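Local coordinates for protein AxyAgu115A (Amphibacillus xylanus NBRC 15112, PDB 6NPS) that probably hydrolyses glycosidic bonds as a family GH115 alpha-glucuronidase, releasing glucuronic acid side groups from glucuronoxylan, at residues P166-R171 and D466-F471. The protein carries 3 engineered substitutions. Sequence-based numbering, arbitrary orientation.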
loop_
_atom_site.group_PDB
_atom_site.type_symbol
_atom_site.label_atom_id
_atom_site.label_comp_id
_atom_site.label_asym_id
_atom_site.label_seq_id
_atom_site.Cartn_x
_atom_site.Cartn_y
_atom_site.Cartn_z
ATOM N N PRO A 166 0.907 -34.538 44.869
ATOM C CA PRO A 166 0.796 -33.821 43.587
ATOM C C PRO A 166 1.610 -34.492 42.486
ATOM O O PRO A 166 2.733 -34.952 42.709
ATOM C CB PRO A 166 1.346 -32.428 43.925
ATOM C CG PRO A 166 1.037 -32.259 45.427
ATOM C CD PRO A 166 1.236 -33.639 45.996
ATOM N N SER A 167 1.056 -34.503 41.261
ATOM C CA SER A 167 1.744 -35.178 40.161
ATOM C C SER A 167 3.058 -34.475 39.818
ATOM O O SER A 167 4.032 -35.128 39.423
ATOM C CB SER A 167 0.849 -35.238 38.910
ATOM O OG SER A 167 -0.447 -35.696 39.210
ATOM N N VAL A 168 3.128 -33.155 39.997
ATOM C CA VAL A 168 4.355 -32.415 39.721
ATOM C C VAL A 168 4.881 -31.837 41.045
ATOM O O VAL A 168 4.136 -31.211 41.811
ATOM C CB VAL A 168 4.150 -31.311 38.651
ATOM C CG1 VAL A 168 5.468 -30.474 38.478
ATOM C CG2 VAL A 168 3.656 -31.921 37.292
ATOM N N LYS A 169 6.171 -32.028 41.304
ATOM C CA LYS A 169 6.696 -31.721 42.642
ATOM C C LYS A 169 6.675 -30.223 42.974
ATOM O O LYS A 169 6.293 -29.837 44.098
ATOM C CB LYS A 169 8.107 -32.257 42.793
ATOM C CG LYS A 169 8.564 -32.200 44.274
ATOM C CD LYS A 169 9.940 -32.854 44.462
ATOM C CE LYS A 169 10.315 -32.934 45.948
ATOM N NZ LYS A 169 11.709 -33.455 46.163
ATOM N N TYR A 170 7.092 -29.363 42.033
ATOM C CA TYR A 170 7.085 -27.909 42.216
ATOM C C TYR A 170 6.217 -27.254 41.141
ATOM O O TYR A 170 6.419 -27.501 39.948
ATOM C CB TYR A 170 8.498 -27.355 42.134
ATOM C CG TYR A 170 9.440 -27.996 43.139
ATOM C CD1 TYR A 170 9.269 -27.787 44.514
ATOM C CD2 TYR A 170 10.487 -28.836 42.727
ATOM C CE1 TYR A 170 10.132 -28.322 45.421
ATOM C CE2 TYR A 170 11.370 -29.399 43.671
ATOM C CZ TYR A 170 11.169 -29.133 45.008
ATOM O OH TYR A 170 11.990 -29.669 45.979
ATOM N N ARG A 171 5.273 -26.403 41.562
ATOM C CA ARG A 171 4.168 -25.976 40.684
ATOM C C ARG A 171 3.895 -24.506 40.969
ATOM O O ARG A 171 3.582 -24.157 42.114
ATOM C CB ARG A 171 2.864 -26.782 40.931
ATOM C CG ARG A 171 2.949 -28.322 40.956
ATOM C CD ARG A 171 1.652 -28.977 41.543
ATOM N NE ARG A 171 1.319 -28.479 42.880
ATOM C CZ ARG A 171 1.985 -28.807 43.994
ATOM N NH1 ARG A 171 3.011 -29.675 43.938
ATOM N NH2 ARG A 171 1.589 -28.299 45.160
ATOM N N ASP A 466 -3.997 -26.944 38.018
ATOM C CA ASP A 466 -4.823 -28.121 38.301
ATOM C C ASP A 466 -4.254 -29.330 37.594
ATOM O O ASP A 466 -4.269 -30.439 38.131
ATOM C CB ASP A 466 -6.274 -27.895 37.839
ATOM C CG ASP A 466 -7.188 -27.429 38.964
ATOM O OD1 ASP A 466 -7.034 -27.947 40.090
ATOM O OD2 ASP A 466 -8.058 -26.539 38.722
ATOM N N LEU A 467 -3.758 -29.119 36.376
ATOM C CA LEU A 467 -3.048 -30.148 35.623
ATOM C C LEU A 467 -1.782 -30.601 36.345
ATOM O O LEU A 467 -1.519 -31.808 36.452
ATOM C CB LEU A 467 -2.719 -29.587 34.226
ATOM C CG LEU A 467 -2.068 -30.560 33.243
ATOM C CD1 LEU A 467 -2.983 -31.773 33.060
ATOM C CD2 LEU A 467 -1.789 -29.840 31.914
ATOM N N ALA A 468 -0.991 -29.651 36.866
ATOM C CA ALA A 468 0.223 -30.003 37.610
ATOM C C ALA A 468 -0.114 -30.778 38.876
ATOM O O ALA A 468 0.609 -31.708 39.266
ATOM C CB ALA A 468 1.031 -28.746 37.992
ATOM N N TYR A 469 -1.206 -30.401 39.539
ATOM C CA TYR A 469 -1.532 -31.024 40.817
ATOM C C TYR A 469 -2.086 -32.433 40.640
ATOM O O TYR A 469 -1.704 -33.340 41.381
ATOM C CB TYR A 469 -2.516 -30.130 41.569
ATOM C CG TYR A 469 -3.002 -30.694 42.893
ATOM C CD1 TYR A 469 -2.191 -30.660 44.037
ATOM C CD2 TYR A 469 -4.273 -31.263 43.002
ATOM C CE1 TYR A 469 -2.644 -31.188 45.254
ATOM C CE2 TYR A 469 -4.734 -31.790 44.224
ATOM C CZ TYR A 469 -3.912 -31.741 45.334
ATOM O OH TYR A 469 -4.375 -32.251 46.517
ATOM N N ASP A 470 -2.984 -32.651 39.669
ATOM C CA ASP A 470 -3.676 -33.954 39.486
ATOM C C ASP A 470 -3.639 -34.320 38.006
ATOM O O ASP A 470 -4.592 -34.104 37.242
ATOM C CB ASP A 470 -5.117 -33.909 40.020
ATOM C CG ASP A 470 -5.760 -35.306 40.145
ATOM O OD1 ASP A 470 -5.237 -36.292 39.575
ATOM O OD2 ASP A 470 -6.811 -35.398 40.814
ATOM N N PHE A 471 -2.503 -34.869 37.589
ATOM C CA PHE A 471 -2.343 -35.165 36.171
ATOM C C PHE A 471 -3.228 -36.338 35.752
ATOM O O PHE A 471 -3.639 -36.431 34.592
ATOM C CB PHE A 471 -0.863 -35.439 35.883
ATOM C CG PHE A 471 -0.531 -35.434 34.447
ATOM C CD1 PHE A 471 -0.290 -34.230 33.792
ATOM C CD2 PHE A 471 -0.490 -36.629 33.731
ATOM C CE1 PHE A 471 0.011 -34.211 32.438
ATOM C CE2 PHE A 471 -0.195 -36.636 32.367
ATOM C CZ PHE A 471 0.048 -35.445 31.723
HETATM O O HOH W 1 -2.880 -37.422 40.023
#
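Backbone carbonyls at the C-terminal end of helix 458-469 are taken up by two consecutive amides of the 166-171 segment. V168 N donates to A468 O at 3.0 Å, lying in the carbonyl plane but with a bent N-H...O angle of 132°. S167 N reaches Y469 O along a straighter path (3.0 Å), approaching from above the carbonyl plane. Beyond the helix end the exchange is reversed: F471 N donates to S167 OG at 2.7 Å, almost linearly at 170°. The hydroxyl, anti to its own carbonyl carbon, also meets a water that donates to D470 OD1, the oxygen that caps K473 N at the start of the next helix. The segments thus join the loop leading into strand 170-174, first of the eight parallel strands of the TIM-barrel domain, to the helix that follows the last, 446-450, where the barrel closes. Apolar contact is centred on A468, whose methyl lies 3.6 Å from R171 CG and also touches CD. From there the arginine chain bends at chi3 (-55°), carrying the guanidinium beneath the P166 ring, with CG of P166 over one face. NH1 donates in the guanidinium plane to V168 O (2.9 Å), nearly along the C=O axis, while NH2 is held by K209 O and a salt bridge to E95. An alanine at R171 would remove these bonds and would probably leave V168 O without its donor and loosen the packing against A468. The P166 and Y469 side chains cross obliquely, P166 CG lying 3.8 Å from Y469 CE1.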